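Local structure of angiopoietin-related protein 6 (Homo sapiens, 6Y43) at residues Asp94-Gly106 with Tyr208-Leu220. The protein is a secreted angiopoietin-like protein, probably a growth factor, whose fibrinogen-like globe domain binds calcium and probably mediates recognition of partner molecules. Residues are numbered along the deposited sequence; the frame is centred on the assembly and turned at random.
Sequences DHELLVLLEDWGG and YSLRKAAMLIRPL
Arg211 lies across Trp104 on its way to Glu102. Its CB sits over one face of the indole, 3.6 Å from the centroid of the Trp104 five-membered ring, a CH-pi contact. CG lies over the six-membered ring, about equally far from its six atoms. CD moves on to the CE3-CZ3 side of the same ring, 3.6 Å from Trp104 CE3. With CG anti to the backbone N (chi1 179°), the chain runs out over the indole; a bend at chi3 (68°) then turns the guanidinium to the carboxylate. NE makes a weak bond to Glu102 OE2, and NH1 forms a salt bridge to the same oxygen. The modelled 2.4 Å between Arg211 NH1 and Glu102 OE2 is too short to be taken at face value. NH2 lies nearest the Trp104 carbonyl O, at 3.6 Å. The carboxylate stands almost perpendicular to the guanidinium. Glu102 OE1 takes a second cation, Lys212 NZ, at 3.1 Å. The carbonyl O of Asp103 lies over one guanidinium face.

At the edge of the indole, Trp104 NE1 gives a weak bond to Ser209 O. The backbone N of Trp104 donates to Tyr208 OH (2.9 Å). An alanine at Trp104 is likely to leave the aliphatic part of Arg211 without its platform and its guanidinium freer to swing away from Glu102.

Beyond this end, strands 95-102 and 212-219 run antiparallel. Leu98 and Leu216 bond both ways. Arg211 and Lys212 both face Glu102, a classic beta bulge at the end of two central strands of the fibrinogen C-terminal globular domain.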
ATOM      1  N   ASP A  94       5.665 -15.749  -4.725  1.00 25.10           N
ATOM      2  CA  ASP A  94       5.890 -15.017  -3.490  1.00 24.42           C
ATOM      3  C   ASP A  94       6.277 -13.572  -3.788  1.00 21.04           C
ATOM      4  O   ASP A  94       6.834 -13.260  -4.851  1.00 19.04           O
ATOM      5  CB  ASP A  94       6.984 -15.688  -2.665  1.00 30.44           C
ATOM      6  CG  ASP A  94       6.492 -16.939  -1.958  1.00 38.04           C
ATOM      7  OD1 ASP A  94       5.454 -16.858  -1.256  1.00 40.27           O
ATOM      8  OD2 ASP A  94       7.141 -17.993  -2.116  1.00 42.15           O
ATOM      9  N   HIS A  95       5.951 -12.683  -2.843  1.00 17.82           N
ATOM     10  CA  HIS A  95       6.189 -11.262  -3.011  1.00 13.80           C
ATOM     11  C   HIS A  95       6.733 -10.657  -1.733  1.00 14.41           C
ATOM     12  O   HIS A  95       6.342 -11.045  -0.634  1.00 14.12           O
ATOM     13  CB  HIS A  95       4.923 -10.509  -3.398  1.00 14.21           C
ATOM     14  CG  HIS A  95       4.530 -10.729  -4.819  1.00 21.42           C
ATOM     15  ND1 HIS A  95       3.836 -11.845  -5.226  1.00 24.76           N
ATOM     16  CD2 HIS A  95       4.760  -9.995  -5.932  1.00 22.70           C
ATOM     17  CE1 HIS A  95       3.640 -11.784  -6.533  1.00 25.99           C
ATOM     18  NE2 HIS A  95       4.188 -10.668  -6.984  1.00 25.80           N
ATOM     19  N   GLU A  96       7.603  -9.671  -1.905  1.00 11.60           N
ATOM     20  CA  GLU A  96       8.050  -8.806  -0.825  1.00 12.84           C
ATOM     21  C   GLU A  96       7.217  -7.532  -0.836  1.00 12.91           C
ATOM     22  O   GLU A  96       6.934  -6.964  -1.905  1.00 12.57           O
ATOM     23  CB  GLU A  96       9.527  -8.462  -0.989  1.00 13.40           C
ATOM     24  CG  GLU A  96      10.068  -7.560   0.094  1.00 15.29           C
ATOM     25  CD  GLU A  96      11.563  -7.346  -0.011  1.00 22.50           C
ATOM     26  OE1 GLU A  96      12.164  -7.780  -1.029  1.00 20.37           O
ATOM     27  OE2 GLU A  96      12.125  -6.727   0.924  1.00 20.60           O
ATOM     28  N   LEU A  97       6.809  -7.098   0.352  1.00  9.60           N
ATOM     29  CA  LEU A  97       6.167  -5.808   0.539  1.00 10.67           C
ATOM     30  C   LEU A  97       7.157  -4.826   1.129  1.00 12.06           C
ATOM     31  O   LEU A  97       7.812  -5.136   2.133  1.00  9.44           O
ATOM     32  CB  LEU A  97       4.978  -5.940   1.482  1.00 11.30           C
ATOM     33  CG  LEU A  97       4.321  -4.652   1.947  1.00  9.22           C
ATOM     34  CD1 LEU A  97       3.548  -4.021   0.794  1.00 13.02           C
ATOM     35  CD2 LEU A  97       3.334  -5.006   3.055  1.00 10.57           C
ATOM     36  N   LEU A  98       7.251  -3.646   0.517  1.00  9.49           N
ATOM     37  CA  LEU A  98       8.059  -2.547   1.014  1.00  9.41           C
ATOM     38  C   LEU A  98       7.137  -1.388   1.351  1.00 12.12           C
ATOM     39  O   LEU A  98       6.280  -1.021   0.542  1.00 10.48           O
ATOM     40  CB  LEU A  98       9.091  -2.117  -0.039  1.00 10.69           C
ATOM     41  CG  LEU A  98       9.929  -0.889   0.281  1.00 13.05           C
ATOM     42  CD1 LEU A  98      10.833  -1.136   1.452  1.00 14.06           C
ATOM     43  CD2 LEU A  98      10.747  -0.515  -0.954  1.00 16.88           C
ATOM     44  N   VAL A  99       7.266  -0.848   2.559  1.00  8.49           N
ATOM     45  CA  VAL A  99       6.515   0.331   2.971  1.00  8.85           C
ATOM     46  C   VAL A  99       7.514   1.456   3.119  1.00  8.54           C
ATOM     47  O   VAL A  99       8.518   1.311   3.826  1.00  9.40           O
ATOM     48  CB  VAL A  99       5.739   0.109   4.281  1.00  6.57           C
ATOM     49  CG1 VAL A  99       5.080   1.380   4.710  1.00  9.71           C
ATOM     50  CG2 VAL A  99       4.689  -0.996   4.107  1.00  8.50           C
ATOM     51  N   LEU A 100       7.246   2.569   2.457  1.00  8.74           N
ATOM     52  CA  LEU A 100       8.127   3.730   2.481  1.00  8.48           C
ATOM     53  C   LEU A 100       7.384   4.868   3.164  1.00 10.47           C
ATOM     54  O   LEU A 100       6.242   5.163   2.797  1.00 10.92           O
ATOM     55  CB  LEU A 100       8.519   4.140   1.065  1.00 10.25           C
ATOM     56  CG  LEU A 100       9.278   3.121   0.226  1.00 13.91           C
ATOM     57  CD1 LEU A 100       9.524   3.698  -1.149  1.00 15.33           C
ATOM     58  CD2 LEU A 100      10.602   2.754   0.874  1.00 14.71           C
ATOM     59  N   LEU A 101       8.035   5.516   4.132  1.00  8.54           N
ATOM     60  CA  LEU A 101       7.426   6.573   4.921  1.00  8.22           C
ATOM     61  C   LEU A 101       8.332   7.791   4.953  1.00  8.73           C
ATOM     62  O   LEU A 101       9.560   7.661   4.975  1.00 10.23           O
ATOM     63  CB  LEU A 101       7.190   6.108   6.359  1.00  7.98           C
ATOM     64  CG  LEU A 101       6.517   4.744   6.521  1.00  8.80           C
ATOM     65  CD1 LEU A 101       6.608   4.313   7.962  1.00 11.59           C
ATOM     66  CD2 LEU A 101       5.046   4.840   6.065  1.00 12.16           C
ATOM     67  N   GLU A 102       7.720   8.976   5.002  1.00 10.11           N
ATOM     68  CA  GLU A 102       8.462  10.213   5.226  1.00 11.33           C
ATOM     69  C   GLU A 102       7.656  11.126   6.136  1.00  8.62           C
ATOM     70  O   GLU A 102       6.470  11.371   5.876  1.00 10.30           O
ATOM     71  CB  GLU A 102       8.760  10.927   3.900  1.00 13.50           C
ATOM     72  CG  GLU A 102       9.594  12.186   3.985  1.00 22.81           C
ATOM     73  CD  GLU A 102       9.809  12.845   2.621  1.00 29.73           C
ATOM     74  OE1 GLU A 102       9.696  12.132   1.585  1.00 25.17           O
ATOM     75  OE2 GLU A 102      10.080  14.081   2.577  1.00 32.41           O
ATOM     76  N   ASP A 103       8.326  11.682   7.150  1.00  8.85           N
ATOM     77  CA  ASP A 103       7.696  12.649   8.034  1.00  9.35           C
ATOM     78  C   ASP A 103       7.919  14.069   7.522  1.00 10.79           C
ATOM     79  O   ASP A 103       8.564  14.309   6.492  1.00 11.47           O
ATOM     80  CB  ASP A 103       8.144  12.445   9.488  1.00 10.12           C
ATOM     81  CG  ASP A 103       9.546  12.969   9.821  1.00 11.93           C
ATOM     82  OD1 ASP A 103      10.176  13.723   9.045  1.00 12.14           O
ATOM     83  OD2 ASP A 103      10.014  12.592  10.931  1.00 13.25           O
ATOM     84  N   TRP A 104       7.298  15.025   8.208  1.00  9.39           N
ATOM     85  CA  TRP A 104       7.315  16.403   7.743  1.00 12.36           C
ATOM     86  C   TRP A 104       8.648  17.091   8.015  1.00 13.20           C
ATOM     87  O   TRP A 104       8.850  18.218   7.557  1.00 14.39           O
ATOM     88  CB  TRP A 104       6.158  17.187   8.363  1.00 12.60           C
ATOM     89  CG  TRP A 104       4.841  16.782   7.760  1.00 11.11           C
ATOM     90  CD1 TRP A 104       4.044  15.747   8.152  1.00 12.44           C
ATOM     91  CD2 TRP A 104       4.182  17.393   6.642  1.00 10.65           C
ATOM     92  NE1 TRP A 104       2.930  15.669   7.348  1.00 10.29           N
ATOM     93  CE2 TRP A 104       2.985  16.675   6.419  1.00 11.03           C
ATOM     94  CE3 TRP A 104       4.491  18.471   5.803  1.00 12.84           C
ATOM     95  CZ2 TRP A 104       2.095  17.005   5.394  1.00 13.36           C
ATOM     96  CZ3 TRP A 104       3.608  18.805   4.787  1.00 15.32           C
ATOM     97  CH2 TRP A 104       2.427  18.066   4.584  1.00 15.22           C
ATOM     98  N   GLY A 105       9.552  16.437   8.717  1.00 13.33           N
ATOM     99  CA  GLY A 105      10.899  16.932   8.852  1.00 18.67           C
ATOM    100  C   GLY A 105      11.853  16.355   7.843  1.00 19.25           C
ATOM    101  O   GLY A 105      13.049  16.650   7.903  1.00 17.25           O
ATOM    102  N   GLY A 106      11.370  15.521   6.922  1.00 14.59           N
ATOM    103  CA  GLY A 106      12.224  14.930   5.917  1.00 13.47           C
ATOM    104  C   GLY A 106      12.863  13.613   6.281  1.00 12.30           C
ATOM    105  O   GLY A 106      13.608  13.062   5.453  1.00 12.33           O
ATOM    106  N   TYR A 208       0.408  11.209  14.792  1.00 11.97           N
ATOM    107  CA  TYR A 208       1.117  11.911  13.733  1.00 10.46           C
ATOM    108  C   TYR A 208       0.494  11.576  12.391  1.00 10.14           C
ATOM    109  O   TYR A 208      -0.088  10.512  12.215  1.00 11.47           O
ATOM    110  CB  TYR A 208       2.605  11.517  13.724  1.00 11.02           C
ATOM    111  CG  TYR A 208       3.531  12.435  12.946  1.00  9.30           C
ATOM    112  CD1 TYR A 208       4.078  13.574  13.537  1.00 11.92           C
ATOM    113  CD2 TYR A 208       3.890  12.142  11.642  1.00  8.74           C
ATOM    114  CE1 TYR A 208       4.936  14.397  12.837  1.00 12.56           C
ATOM    115  CE2 TYR A 208       4.751  12.980  10.926  1.00  8.76           C
ATOM    116  CZ  TYR A 208       5.263  14.092  11.533  1.00 10.69           C
ATOM    117  OH  TYR A 208       6.124  14.891  10.804  1.00 11.37           O
ATOM    118  N   SER A 209       0.630  12.491  11.437  1.00  9.66           N
ATOM    119  CA  SER A 209       0.219  12.244  10.059  1.00  9.70           C
ATOM    120  C   SER A 209       1.428  12.396   9.149  1.00 11.74           C
ATOM    121  O   SER A 209       1.998  13.489   9.045  1.00 10.25           O
ATOM    122  CB  SER A 209      -0.886  13.209   9.634  1.00 12.54           C
ATOM    123  OG  SER A 209      -1.429  12.798   8.393  1.00 11.21           O
ATOM    124  N   LEU A 210       1.815  11.314   8.487  1.00  8.86           N
ATOM    125  CA  LEU A 210       3.036  11.345   7.705  1.00  8.79           C
ATOM    126  C   LEU A 210       2.852  12.135   6.413  1.00  8.25           C
ATOM    127  O   LEU A 210       1.764  12.185   5.835  1.00 10.44           O
ATOM    128  CB  LEU A 210       3.496   9.927   7.409  1.00  8.11           C
ATOM    129  CG  LEU A 210       3.935   9.143   8.641  1.00  9.16           C
ATOM    130  CD1 LEU A 210       3.862   7.636   8.370  1.00 10.07           C
ATOM    131  CD2 LEU A 210       5.358   9.536   9.082  1.00  9.10           C
ATOM    132  N   ARG A 211       3.943  12.764   5.971  1.00  9.14           N
ATOM    133  CA  ARG A 211       3.897  13.564   4.746  1.00  8.40           C
ATOM    134  C   ARG A 211       3.766  12.692   3.501  1.00 10.54           C
ATOM    135  O   ARG A 211       3.052  13.046   2.562  1.00 12.34           O
ATOM    136  CB  ARG A 211       5.142  14.440   4.644  1.00 11.57           C
ATOM    137  CG  ARG A 211       5.157  15.279   3.386  1.00 16.11           C
ATOM    138  CD  ARG A 211       6.194  16.390   3.481  1.00 18.49           C
ATOM    139  NE  ARG A 211       7.569  15.906   3.472  1.00 26.76           N
ATOM    140  CZ  ARG A 211       8.634  16.672   3.727  1.00 31.96           C
ATOM    141  NH1 ARG A 211       9.840  16.142   3.691  1.00 26.04           N
ATOM    142  NH2 ARG A 211       8.497  17.971   4.013  1.00 37.18           N
ATOM    143  N   LYS A 212       4.503  11.588   3.450  1.00  9.58           N
ATOM    144  CA  LYS A 212       4.475  10.680   2.312  1.00  8.80           C
ATOM    145  C   LYS A 212       4.414   9.265   2.849  1.00  9.54           C
ATOM    146  O   LYS A 212       5.031   8.937   3.865  1.00  9.63           O
ATOM    147  CB  LYS A 212       5.678  10.848   1.385  1.00 14.84           C
ATOM    148  CG  LYS A 212       5.965  12.247   0.961  1.00 21.75           C
ATOM    149  CD  LYS A 212       6.501  12.271  -0.492  1.00 30.98           C
ATOM    150  CE  LYS A 212       7.100  13.669  -0.762  1.00 36.16           C
ATOM    151  NZ  LYS A 212       8.587  13.602  -0.951  1.00 39.76           N
ATOM    152  N   ALA A 213       3.637   8.436   2.178  1.00  8.01           N
ATOM    153  CA  ALA A 213       3.576   7.022   2.501  1.00  8.35           C
ATOM    154  C   ALA A 213       3.333   6.253   1.217  1.00  9.97           C
ATOM    155  O   ALA A 213       2.621   6.731   0.339  1.00  9.93           O
ATOM    156  CB  ALA A 213       2.472   6.723   3.511  1.00  8.31           C
ATOM    157  N   ALA A 214       3.924   5.070   1.097  1.00  7.48           N
ATOM    158  CA  ALA A 214       3.627   4.243  -0.067  1.00  9.03           C
ATOM    159  C   ALA A 214       3.863   2.785   0.273  1.00  8.94           C
ATOM    160  O   ALA A 214       4.659   2.460   1.154  1.00  9.52           O
ATOM    161  CB  ALA A 214       4.486   4.628  -1.287  1.00  8.31           C
ATOM    162  N   MET A 215       3.133   1.919  -0.409  1.00  7.10           N
ATOM    163  CA  MET A 215       3.230   0.479  -0.271  1.00  8.63           C
ATOM    164  C   MET A 215       3.599  -0.083  -1.633  1.00  7.89           C
ATOM    165  O   MET A 215       2.968   0.266  -2.643  1.00  8.70           O
ATOM    166  CB  MET A 215       1.915  -0.130   0.213  1.00  9.94           C
ATOM    167  CG  MET A 215       1.396   0.514   1.483  1.00 10.21           C
ATOM    168  SD  MET A 215      -0.203  -0.134   2.041  1.00 10.83           S
ATOM    169  CE  MET A 215       0.223  -1.797   2.582  1.00 14.06           C
ATOM    170  N   LEU A 216       4.638  -0.914  -1.678  1.00  8.76           N
ATOM    171  CA  LEU A 216       5.151  -1.392  -2.962  1.00  9.27           C
ATOM    172  C   LEU A 216       5.408  -2.890  -2.871  1.00  8.96           C
ATOM    173  O   LEU A 216       5.732  -3.405  -1.807  1.00 10.01           O
ATOM    174  CB  LEU A 216       6.431  -0.649  -3.354  1.00 11.91           C
ATOM    175  CG  LEU A 216       6.426   0.886  -3.166  1.00 11.54           C
ATOM    176  CD1 LEU A 216       6.767   1.272  -1.761  1.00 14.43           C
ATOM    177  CD2 LEU A 216       7.420   1.398  -4.148  1.00 16.42           C
ATOM    178  N   ILE A 217       5.265  -3.597  -3.996  1.00  7.90           N
ATOM    179  CA  ILE A 217       5.548  -5.025  -4.012  1.00 10.23           C
ATOM    180  C   ILE A 217       6.465  -5.396  -5.175  1.00 10.77           C
ATOM    181  O   ILE A 217       6.561  -4.699  -6.189  1.00 10.67           O
ATOM    182  CB  ILE A 217       4.248  -5.857  -4.057  1.00 12.73           C
ATOM    183  CG1 ILE A 217       3.462  -5.531  -5.324  1.00 13.88           C
ATOM    184  CG2 ILE A 217       3.451  -5.617  -2.799  1.00 12.03           C
ATOM    185  CD1 ILE A 217       2.229  -6.425  -5.487  1.00 12.89           C
ATOM    186  N   ARG A 218       7.153  -6.523  -5.004  1.00 11.64           N
ATOM    187  CA  ARG A 218       8.108  -7.058  -5.952  1.00 10.64           C
ATOM    188  C   ARG A 218       8.134  -8.559  -5.762  1.00 15.46           C
ATOM    189  O   ARG A 218       8.022  -9.030  -4.618  1.00 14.34           O
ATOM    190  CB  ARG A 218       9.493  -6.454  -5.704  1.00 15.47           C
ATOM    191  CG  ARG A 218      10.621  -6.884  -6.627  1.00 19.89           C
ATOM    192  CD  ARG A 218      11.850  -6.028  -6.329  1.00 18.35           C
ATOM    193  NE  ARG A 218      12.584  -6.416  -5.113  1.00 17.13           N
ATOM    194  CZ  ARG A 218      13.704  -5.815  -4.710  1.00 16.35           C
ATOM    195  NH1 ARG A 218      14.227  -4.803  -5.402  1.00 14.58           N
ATOM    196  NH2 ARG A 218      14.303  -6.208  -3.597  1.00 21.86           N
ATOM    197  N   PRO A 219       8.284  -9.337  -6.831  1.00 14.75           N
ATOM    198  CA  PRO A 219       8.448 -10.784  -6.642  1.00 17.41           C
ATOM    199  C   PRO A 219       9.616 -11.078  -5.713  1.00 16.55           C
ATOM    200  O   PRO A 219      10.650 -10.399  -5.728  1.00 14.23           O
ATOM    201  CB  PRO A 219       8.696 -11.308  -8.065  1.00 18.82           C
ATOM    202  CG  PRO A 219       8.146 -10.242  -8.976  1.00 19.88           C
ATOM    203  CD  PRO A 219       8.357  -8.947  -8.253  1.00 16.95           C
ATOM    204  N   LEU A 220       9.435 -12.083  -4.876  1.00 16.34           N
ATOM    205  CA  LEU A 220      10.451 -12.498  -3.919  1.00 18.94           C
ATOM    206  C   LEU A 220      11.094 -13.765  -4.447  1.00 19.98           C
ATOM    207  O   LEU A 220      10.475 -14.829  -4.441  1.00 23.59           O
ATOM    208  CB  LEU A 220       9.848 -12.748  -2.546  1.00 21.08           C
ATOM    209  CG  LEU A 220      10.808 -13.115  -1.426  1.00 24.05           C
ATOM    210  CD1 LEU A 220      11.944 -12.140  -1.289  1.00 26.41           C
ATOM    211  CD2 LEU A 220       9.988 -13.208  -0.141  1.00 27.99           C
TER
HETATM  212  O   HOH W   1       9.997 -17.346  -3.803  1.00 38.24           O
HETATM  213  O   HOH W   2      12.074  -8.788  -3.529  1.00 22.32           O
HETATM  214  O   HOH W   3      -0.018  13.999   6.495  1.00 15.21           O